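Local coordinates for protein 4-oxalocrotonate decarboxylase NahK (Pseudomonas putida, PDB 5D2K) that catalyses the metal-assisted decarboxylation of (3E)-2-oxohex-3-enedioate to 2-oxopent-4-enoate and carbon dioxide in the breakdown of naphthalene, at residues S74-Q80 and G241-A245. The protein carries 1 engineered substitution. Numbering follows the deposited sequence.
Sequences SWAKMAQ and GITAA. With OOG (2-oxoadipic acid), chain D.
Two hydrogen-bonded ends and an alanine between them join the short helix 75-81 to residues 241-245, in the irregular loop between strands 236-238 and 246-247. Ser74 CA lies 6.2 Å from Ile242 CA and Lys77 CA 5.3 Å from Ala244 CA, so the loop follows the helix from its N-terminus onward.

Ser74 is the N-cap: extended (phi/psi -116/152), with chi1 in p (71°), its OG accepts from Lys77 N (3.1 Å) and donates to Gly241 O (2.8 Å). Ala76 points its CB at the loop backbone, 3.8 Å from Ala244 N. At the far end Gln80, with chi1 and chi2 both t and chi3 at 40°, turns its amide edge onto Ala245. Ala245 N donates to Gln80 OE1 (3.0 Å, 164°) and Gln80 NE2 to Ala245 O (3.1 Å, 151°), so the side-chain amide pairs with both the N and the O of Ala245.

The CA-to-CB bond of Lys77 lies sideways to the loop, and the chain then runs through m, m, m to a t chi4. Its CG packs 3.6 Å from Thr243 O, while NZ reaches OOG O2 (2.7 Å) and forms a salt bridge with Glu114, a magnesium ligand. Gly241 N donates to OOG O4 (2.7 Å), and water 1 donates to OOG O3 (2.7 Å) and Gly241 O (3.3 Å). The CA-to-CB bonds of Ile242 and Thr243 point away from the helix, and their side chains touch Val192 and Met194 of strand 191-196. Helix and loop thus hold opposite ends of 2-oxoadipate beside the magnesium, forming part of the metal-dependent active-site pocket of this FAH-fold hydratase/decarboxylase.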
ATOM      1  N   SER A  74      -3.840   2.598  10.260  1.00 21.12           N
ATOM      2  CA  SER A  74      -4.615   1.953  11.318  0.65 20.39           C
ATOM      3  C   SER A  74      -3.774   1.795  12.572  1.00 21.05           C
ATOM      4  O   SER A  74      -2.550   1.689  12.498  1.00 23.41           O
ATOM      5  CB  SER A  74      -5.147   0.586  10.864  0.65 21.11           C
ATOM      6  OG  SER A  74      -4.106  -0.375  10.754  0.65 12.76           O
ATOM      7  N   TRP A  75      -4.435   1.781  13.724  1.00 19.64           N
ATOM      8  CA  TRP A  75      -3.733   1.601  14.983  1.00 21.37           C
ATOM      9  C   TRP A  75      -2.930   0.304  14.941  1.00 24.66           C
ATOM     10  O   TRP A  75      -1.767   0.264  15.353  1.00 22.50           O
ATOM     11  CB  TRP A  75      -4.721   1.589  16.153  1.00 22.74           C
ATOM     12  CG  TRP A  75      -4.058   1.518  17.491  1.00 28.51           C
ATOM     13  CD1 TRP A  75      -3.694   2.568  18.286  1.00 36.36           C
ATOM     14  CD2 TRP A  75      -3.675   0.330  18.194  1.00 31.59           C
ATOM     15  NE1 TRP A  75      -3.107   2.106  19.441  1.00 41.13           N
ATOM     16  CE2 TRP A  75      -3.083   0.735  19.409  1.00 32.98           C
ATOM     17  CE3 TRP A  75      -3.775  -1.038  17.915  1.00 26.43           C
ATOM     18  CZ2 TRP A  75      -2.592  -0.177  20.339  1.00 32.98           C
ATOM     19  CZ3 TRP A  75      -3.282  -1.940  18.836  1.00 28.92           C
ATOM     20  CH2 TRP A  75      -2.701  -1.506  20.036  1.00 36.16           C
ATOM     21  N   ALA A  76      -3.558  -0.746  14.418  1.00 20.01           N
ATOM     22  CA  ALA A  76      -2.945  -2.069  14.374  1.00 22.70           C
ATOM     23  C   ALA A  76      -1.644  -2.052  13.577  1.00 21.43           C
ATOM     24  O   ALA A  76      -0.635  -2.598  14.018  1.00 23.00           O
ATOM     25  CB  ALA A  76      -3.923  -3.089  13.788  1.00 20.59           C
ATOM     26  N   LYS A  77      -1.665  -1.415  12.410  1.00 19.27           N
ATOM     27  CA  LYS A  77      -0.470  -1.347  11.571  1.00 17.98           C
ATOM     28  C   LYS A  77       0.585  -0.405  12.144  1.00 22.86           C
ATOM     29  O   LYS A  77       1.782  -0.684  12.064  1.00 25.45           O
ATOM     30  CB  LYS A  77      -0.838  -0.923  10.148  1.00 20.90           C
ATOM     31  CG  LYS A  77      -1.336  -2.083   9.296  1.00 19.52           C
ATOM     32  CD  LYS A  77      -0.228  -3.097   9.087  1.00 24.46           C
ATOM     33  CE  LYS A  77       1.029  -2.403   8.566  1.00 28.52           C
ATOM     34  NZ  LYS A  77       1.915  -3.350   7.864  1.00 30.29           N
ATOM     35  N   MET A  78       0.141   0.708  12.720  1.00 24.46           N
ATOM     36  CA  MET A  78       1.052   1.615  13.415  1.00 24.57           C
ATOM     37  C   MET A  78       1.777   0.900  14.548  1.00 27.47           C
ATOM     38  O   MET A  78       2.996   1.029  14.696  1.00 31.62           O
ATOM     39  CB  MET A  78       0.298   2.825  13.966  1.00 21.44           C
ATOM     40  CG  MET A  78      -0.123   3.815  12.898  1.00 26.94           C
ATOM     41  SD  MET A  78      -1.028   5.209  13.597  1.00 25.85           S
ATOM     42  CE  MET A  78      -1.516   6.091  12.118  1.00 26.67           C
ATOM     43  N   ALA A  79       1.020   0.143  15.340  1.00 20.41           N
ATOM     44  CA  ALA A  79       1.575  -0.588  16.476  1.00 25.24           C
ATOM     45  C   ALA A  79       2.565  -1.658  16.025  1.00 36.13           C
ATOM     46  O   ALA A  79       3.658  -1.788  16.585  1.00 30.42           O
ATOM     47  CB  ALA A  79       0.458  -1.217  17.300  1.00 22.99           C
ATOM     48  N   GLN A  80       2.179  -2.419  15.006  1.00 29.76           N
ATOM     49  CA  GLN A  80       3.005  -3.517  14.521  1.00 32.14           C
ATOM     50  C   GLN A  80       4.359  -3.035  14.000  1.00 37.81           C
ATOM     51  O   GLN A  80       5.390  -3.665  14.248  1.00 35.08           O
ATOM     52  CB  GLN A  80       2.270  -4.293  13.423  1.00 32.13           C
ATOM     53  CG  GLN A  80       3.130  -5.360  12.761  1.00 32.01           C
ATOM     54  CD  GLN A  80       2.405  -6.101  11.658  1.00 36.75           C
ATOM     55  OE1 GLN A  80       1.661  -5.507  10.870  1.00 26.52           O
ATOM     56  NE2 GLN A  80       2.615  -7.412  11.598  1.00 27.37           N
ATOM     57  N   GLY A 241      -4.080  -1.154   5.641  1.00 12.96           N
ATOM     58  CA  GLY A 241      -4.296  -2.425   6.312  1.00 11.62           C
ATOM     59  C   GLY A 241      -5.247  -2.240   7.470  1.00 12.69           C
ATOM     60  O   GLY A 241      -5.024  -1.399   8.355  1.00 17.59           O
ATOM     61  N   ILE A 242      -6.321  -3.016   7.460  1.00 10.35           N
ATOM     62  CA  ILE A 242      -7.330  -2.910   8.500  1.00 16.24           C
ATOM     63  C   ILE A 242      -6.815  -3.614   9.758  1.00 21.62           C
ATOM     64  O   ILE A 242      -7.079  -3.180  10.882  1.00 23.61           O
ATOM     65  CB  ILE A 242      -8.675  -3.470   8.007  1.00 13.64           C
ATOM     66  CG1 ILE A 242      -9.276  -2.495   6.982  1.00 14.80           C
ATOM     67  CG2 ILE A 242      -9.654  -3.650   9.163  1.00 17.18           C
ATOM     68  CD1 ILE A 242     -10.397  -3.047   6.116  1.00 15.69           C
ATOM     69  N   THR A 243      -6.024  -4.663   9.562  1.00 20.78           N
ATOM     70  CA  THR A 243      -5.468  -5.419  10.679  1.00 22.30           C
ATOM     71  C   THR A 243      -3.957  -5.500  10.592  1.00 24.38           C
ATOM     72  O   THR A 243      -3.353  -5.051   9.618  1.00 17.53           O
ATOM     73  CB  THR A 243      -5.997  -6.859  10.721  1.00 23.38           C
ATOM     74  OG1 THR A 243      -5.359  -7.627   9.695  1.00 25.36           O
ATOM     75  CG2 THR A 243      -7.497  -6.901  10.523  1.00 19.56           C
ATOM     76  N   ALA A 244      -3.349  -6.115  11.601  1.00 20.43           N
ATOM     77  CA  ALA A 244      -1.938  -6.431  11.538  1.00 20.82           C
ATOM     78  C   ALA A 244      -1.671  -7.370  10.365  1.00 14.91           C
ATOM     79  O   ALA A 244      -2.509  -8.198  10.001  1.00 15.98           O
ATOM     80  CB  ALA A 244      -1.470  -7.057  12.844  1.00 20.21           C
ATOM     81  N   ALA A 245      -0.496  -7.222   9.780  1.00 14.82           N
ATOM     82  CA  ALA A 245      -0.057  -8.058   8.671  1.00 15.02           C
ATOM     83  C   ALA A 245       0.374  -9.450   9.160  1.00 15.69           C
ATOM     84  O   ALA A 245       0.858  -9.603  10.286  1.00 16.73           O
ATOM     85  CB  ALA A 245       1.070  -7.369   7.933  1.00 15.22           C
TER
HETATM   86  C2  OOG D 302       4.607  -0.482   5.267  1.00 22.99           C
HETATM   87  C3  OOG D 302       3.347  -0.718   4.452  1.00 26.41           C
HETATM   88  C4  OOG D 302       2.128  -0.191   5.181  1.00 22.44           C
HETATM   89  C6  OOG D 302      -0.446  -0.594   5.285  1.00 17.49           C
HETATM   90  O4  OOG D 302      -1.503  -0.957   4.718  1.00 16.59           O
HETATM   91  O3  OOG D 302      -0.455  -0.227   6.487  1.00 20.41           O
HETATM   92  C5  OOG D 302       0.845  -0.621   4.505  1.00 16.99           C
HETATM   93  C1  OOG D 302       4.955  -1.726   6.060  1.00 30.42           C
HETATM   94  O1  OOG D 302       6.033  -2.351   5.842  1.00 26.12           O
HETATM   95  O2  OOG D 302       4.160  -2.131   6.948  1.00 31.38           O
HETATM   96  O5  OOG D 302       0.801  -0.989   3.351  1.00 13.72           O
HETATM   97  O   HOH W   1      -2.618   0.700   7.739  1.00 20.10           O